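Local structure of deoxyhypusine synthase, putative (Entamoeba histolytica, 7L9R) at residues E96-S100 with G101-T105; L192-M195 with M196-L200. The protein probably acts as a deoxyhypusine synthase, an NAD-dependent transferase that would carry the aminobutyl group of spermidine to a lysine of the translation factor eIF5A. All coordinates share one frame; numbering follows the deposited sequence. Where two conformers were deposited one is given.

Interaction 1. Residues E96-S100 with G101-T105; sequences EMMTS and GLRDT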
loop_
_atom_site.group_PDB
_atom_site.type_symbol
_atom_site.label_atom_id
_atom_site.label_comp_id
_atom_site.label_asym_id
_atom_site.label_seq_id
_atom_site.Cartn_x
_atom_site.Cartn_y
_atom_site.Cartn_z
ATOM N N GLU B 96 2.463 18.526 -0.919
ATOM C CA GLU B 96 3.276 17.866 -1.939
ATOM C C GLU B 96 2.864 18.293 -3.345
ATOM O O GLU B 96 3.719 18.442 -4.225
ATOM C CB GLU B 96 3.187 16.341 -1.783
ATOM C CG GLU B 96 4.054 15.544 -2.769
ATOM C CD GLU B 96 3.470 14.168 -3.126
ATOM O OE1 GLU B 96 2.227 14.023 -3.132
ATOM O OE2 GLU B 96 4.255 13.237 -3.429
ATOM N N MET B 97 1.560 18.471 -3.586
ATOM C CA MET B 97 1.118 18.975 -4.885
ATOM C C MET B 97 1.656 20.376 -5.153
ATOM O O MET B 97 1.984 20.710 -6.300
ATOM C CB MET B 97 -0.408 18.993 -4.986
ATOM C CG MET B 97 -1.133 17.972 -4.162
ATOM S SD MET B 97 -1.656 16.536 -5.090
ATOM C CE MET B 97 -0.098 15.809 -5.565
ATOM N N MET B 98 1.718 21.223 -4.115
ATOM C CA MET B 98 2.238 22.575 -4.293
ATOM C C MET B 98 3.694 22.559 -4.734
ATOM O O MET B 98 4.148 23.477 -5.435
ATOM C CB MET B 98 2.095 23.370 -2.996
ATOM C CG MET B 98 0.799 24.144 -2.868
ATOM S SD MET B 98 0.757 25.590 -3.944
ATOM C CE MET B 98 -0.354 26.644 -3.022
ATOM N N THR B 99 4.442 21.529 -4.330
ATOM C CA THR B 99 5.839 21.402 -4.733
ATOM C C THR B 99 5.964 21.038 -6.207
ATOM O O THR B 99 6.959 21.388 -6.854
ATOM C CB THR B 99 6.535 20.368 -3.849
ATOM O OG1 THR B 99 6.464 20.796 -2.478
ATOM C CG2 THR B 99 7.989 20.202 -4.246
ATOM N N SER B 100 4.973 20.343 -6.757
ATOM C CA SER B 100 4.987 19.994 -8.163
ATOM C C SER B 100 4.511 21.176 -9.002
ATOM O O SER B 100 4.133 22.233 -8.484
ATOM C CB SER B 100 4.097 18.783 -8.412
ATOM O OG SER B 100 2.742 19.189 -8.495
ATOM N N GLY B 101 4.485 20.977 -10.318
ATOM C CA GLY B 101 3.954 21.990 -11.211
ATOM C C GLY B 101 2.469 22.241 -11.061
ATOM O O GLY B 101 1.959 23.191 -11.665
ATOM N N LEU B 102 1.765 21.408 -10.285
ATOM C CA LEU B 102 0.349 21.644 -10.030
ATOM C C LEU B 102 0.096 22.995 -9.387
ATOM O O LEU B 102 -1.018 23.525 -9.501
ATOM C CB LEU B 102 -0.227 20.564 -9.122
ATOM C CG LEU B 102 -0.592 19.221 -9.742
ATOM C CD1 LEU B 102 -1.138 18.305 -8.644
ATOM C CD2 LEU B 102 -1.591 19.410 -10.852
ATOM N N ARG B 103 1.095 23.544 -8.693
ATOM C CA ARG B 103 0.981 24.875 -8.108
ATOM C C ARG B 103 0.479 25.893 -9.124
ATOM O O ARG B 103 -0.365 26.740 -8.808
ATOM C CB ARG B 103 2.339 25.299 -7.551
ATOM C CG ARG B 103 2.359 26.657 -6.902
ATOM C CD ARG B 103 2.960 27.679 -7.815
ATOM N NE ARG B 103 3.291 28.904 -7.105
ATOM C CZ ARG B 103 4.096 29.840 -7.583
ATOM N NH1 ARG B 103 4.661 29.720 -8.775
ATOM N NH2 ARG B 103 4.344 30.918 -6.847
ATOM N N ASP B 104 0.969 25.810 -10.357
ATOM C CA ASP B 104 0.580 26.786 -11.363
ATOM C C ASP B 104 -0.779 26.465 -11.965
ATOM O O ASP B 104 -1.517 27.384 -12.349
ATOM C CB ASP B 104 1.689 26.867 -12.403
ATOM C CG ASP B 104 3.046 27.088 -11.747
ATOM O OD1 ASP B 104 3.232 28.149 -11.107
ATOM O OD2 ASP B 104 3.913 26.196 -11.833
ATOM N N THR B 105 -1.156 25.186 -11.989
ATOM C CA THR B 105 -2.540 24.833 -12.281
ATOM C C THR B 105 -3.480 25.428 -11.237
ATOM O O THR B 105 -4.506 26.030 -11.585
ATOM C CB THR B 105 -2.683 23.307 -12.349
ATOM O OG1 THR B 105 -1.770 22.788 -13.321
ATOM C CG2 THR B 105 -4.101 22.907 -12.730
#

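Interaction 2. Residues L192-M195 with M196-L200; sequences LITM and MGERL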
loop_
_atom_site.group_PDB
_atom_site.type_symbol
_atom_site.label_atom_id
_atom_site.label_comp_id
_atom_site.label_asym_id
_atom_site.label_seq_id
_atom_site.Cartn_x
_atom_site.Cartn_y
_atom_site.Cartn_z
ATOM N N LEU B 192 -4.553 34.963 8.096
ATOM C CA LEU B 192 -3.121 35.145 7.881
ATOM C C LEU B 192 -2.748 34.896 6.429
ATOM O O LEU B 192 -1.870 35.574 5.878
ATOM C CB LEU B 192 -2.331 34.207 8.800
ATOM C CG LEU B 192 -2.414 34.510 10.302
ATOM C CD1 LEU B 192 -1.649 33.468 11.099
ATOM C CD2 LEU B 192 -1.883 35.906 10.601
ATOM N N ILE B 193 -3.393 33.915 5.798
ATOM C CA ILE B 193 -3.057 33.576 4.423
ATOM C C ILE B 193 -3.548 34.663 3.474
ATOM O O ILE B 193 -2.899 34.962 2.466
ATOM C CB ILE B 193 -3.611 32.185 4.073
ATOM C CG1 ILE B 193 -2.881 31.131 4.917
ATOM C CG2 ILE B 193 -3.439 31.898 2.572
ATOM C CD1 ILE B 193 -3.487 29.746 4.869
ATOM N N THR B 194 -4.696 35.270 3.778
ATOM C CA THR B 194 -5.150 36.429 3.016
ATOM C C THR B 194 -4.133 37.565 3.105
ATOM O O THR B 194 -3.719 38.129 2.083
ATOM C CB THR B 194 -6.519 36.886 3.529
ATOM O OG1 THR B 194 -7.483 35.850 3.298
ATOM C CG2 THR B 194 -6.969 38.156 2.824
ATOM N N MET B 195 -3.702 37.893 4.327
ATOM C CA MET B 195 -2.732 38.965 4.525
ATOM C C MET B 195 -1.418 38.674 3.808
ATOM O O MET B 195 -0.805 39.580 3.229
ATOM C CB MET B 195 -2.492 39.179 6.020
ATOM C CG MET B 195 -3.652 39.846 6.748
ATOM S SD MET B 195 -3.494 39.723 8.550
ATOM C CE MET B 195 -5.171 40.133 9.031
ATOM N N MET B 196 -0.977 37.415 3.829
ATOM C CA MET B 196 0.256 37.048 3.134
ATOM C C MET B 196 0.102 37.210 1.624
ATOM O O MET B 196 1.008 37.721 0.951
ATOM C CB MET B 196 0.649 35.609 3.494
ATOM C CG MET B 196 1.303 35.473 4.871
ATOM S SD MET B 196 1.936 33.827 5.320
ATOM C CE MET B 196 0.449 32.978 5.863
ATOM N N GLY B 197 -1.048 36.805 1.079
ATOM C CA GLY B 197 -1.283 36.986 -0.341
ATOM C C GLY B 197 -1.223 38.443 -0.753
ATOM O O GLY B 197 -0.604 38.785 -1.761
ATOM N N GLU B 198 -1.849 39.323 0.037
ATOM C CA GLU B 198 -1.800 40.752 -0.255
ATOM C C GLU B 198 -0.387 41.295 -0.111
ATOM O O GLU B 198 0.036 42.156 -0.888
ATOM C CB GLU B 198 -2.757 41.517 0.662
ATOM C CG GLU B 198 -4.210 41.080 0.537
ATOM C CD GLU B 198 -5.113 41.640 1.635
ATOM O OE1 GLU B 198 -4.623 41.904 2.761
ATOM O OE2 GLU B 198 -6.322 41.824 1.359
ATOM N N ARG B 199 0.355 40.814 0.886
ATOM C CA ARG B 199 1.714 41.300 1.094
ATOM C C ARG B 199 2.647 40.823 -0.013
ATOM O O ARG B 199 3.516 41.573 -0.467
ATOM C CB ARG B 199 2.218 40.838 2.462
ATOM C CG ARG B 199 3.568 41.396 2.858
ATOM C CD ARG B 199 4.098 40.689 4.100
ATOM N NE ARG B 199 5.289 41.350 4.615
ATOM C CZ ARG B 199 5.277 42.271 5.567
ATOM N NH1 ARG B 199 4.149 42.651 6.146
ATOM N NH2 ARG B 199 6.422 42.844 5.931
ATOM N N LEU B 200 2.487 39.571 -0.447
ATOM C CA LEU B 200 3.373 39.005 -1.458
ATOM C C LEU B 200 3.199 39.710 -2.801
ATOM O O LEU B 200 4.184 40.077 -3.453
ATOM C CB LEU B 200 3.100 37.509 -1.599
ATOM C CG LEU B 200 4.002 36.734 -2.553
ATOM C CD1 LEU B 200 5.449 36.799 -2.073
ATOM C CD2 LEU B 200 3.527 35.298 -2.681
HETATM O O HOH W 1 -1.884 42.642 4.296
#

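Interaction 1. Residues E96-S100 with G101-T105
Ser100 and Leu102 meet at a tight junction between helix 95-99 and helix 102-111, a helix-to-helix turn in which one serine bonds back to the first helix and provides a capping bond at the start of the second. Its hydroxyl does both jobs. With OG set between the backbone N and the carbonyl carbon (chi1 81°), Ser100 OG donates to Met97 O at 2.8 Å. The same Ser100 OG accepts the N-H of Leu102, with N and OG 3.0 Å apart and an N-H...O angle of 160°. These two bonds of opposite sense, one given and one received, fix the rotation of the buried hydroxyl. The serine carbonyl adds a weak bond, Arg103 N to Ser100 O, at 3.3 Å.

Followed outward, Leu102 shows how apolar packing lines the cap. Leu102 CB sits 3.3 Å from Ser100 OG and also near Met97 O; CG still borders the hydroxyl; Leu102 CD1 then reaches Met97 CB at 3.8 Å. The Met97 side chain, bent at chi2 and chi3, runs alongside Leu102 in the same direction, and its SD and CE also lie against CD1. Helix 330-339 packs on this side, with Ala330 touching Met97 and Pro335 touching Leu102.

Arg103 leaves the turn on another side. Its guanidinium leads away to a salt bridge with Asp128 through NE. Asp104 OD2 is taken by the backbone N of Gly28 of a second subunit, so the junction also borders a subunit interface. Between the two side chains, Arg103 NH1 pairs with Asp104 OD1 at 3.2 Å in a salt bridge, meeting that oxygen from 26° out of the guanidinium plane.

Interaction 2. Residues L192-M195 with M196-L200
Met195 O is gripped twice: Arg199 N reaches it at 2.9 Å, and a water gives it a second, weak bond. The same water also donates to Glu198 OE1 at 3.2 Å, bridging the helix backbone to an exposed carboxylate. This is one continuous alpha-helix, residues 189-200, and the pairs four residues apart follow its regular i to i+4 ladder. Met196 N bonds to Leu192 O and Gly197 N to Ile193 O, while Glu198 N meets Thr194 O at 3.0 Å.

Side chains divide by face. Met196 bends at chi3 (-81°), which turns its methyl back along the helix: Met196 CE lies 3.9 Å from Ile193 CG1 and 4.2 Å from Leu192 CB. Ile125 and Ile207 touch both Ile193 and Met196, so helices 124-130 and 206-212 close over this apolar side.

On the more open face, Glu198 runs alongside Thr194. Thr194 CG2 rests 4.0 Å from Glu198 OE2, while its OG1 bonds to Ser190 O one turn earlier. Arg199 lies instead on the flank facing helix 160-179, where it packs on Trp169 and Phe173 and forms a salt bridge with Asp176. The chemistry is consistent with an amphipathic helix: Met196 and Ile193 pack against neighbouring helices, while hydration and charge occupy the flank carrying Glu198.

Both contacts are local and belong to helices, but one lies between two helices and the other within one. Interaction 1 is the more buried: it joins the short helix 95-99 to helix 102-111 through a turn that follows strand 87-93 of the parallel sheet, and it lies beside a second subunit. Interaction 2 stays within helix 189-200, farther from the centre of the chain and touched by no other subunit. At the turn, a side-chain hydroxyl serves backbone groups; within the helix the backbone pairs with itself and water reaches its outer side. The contacts do not touch, with centres about 19 Å apart, although helix 124-130 packs against both.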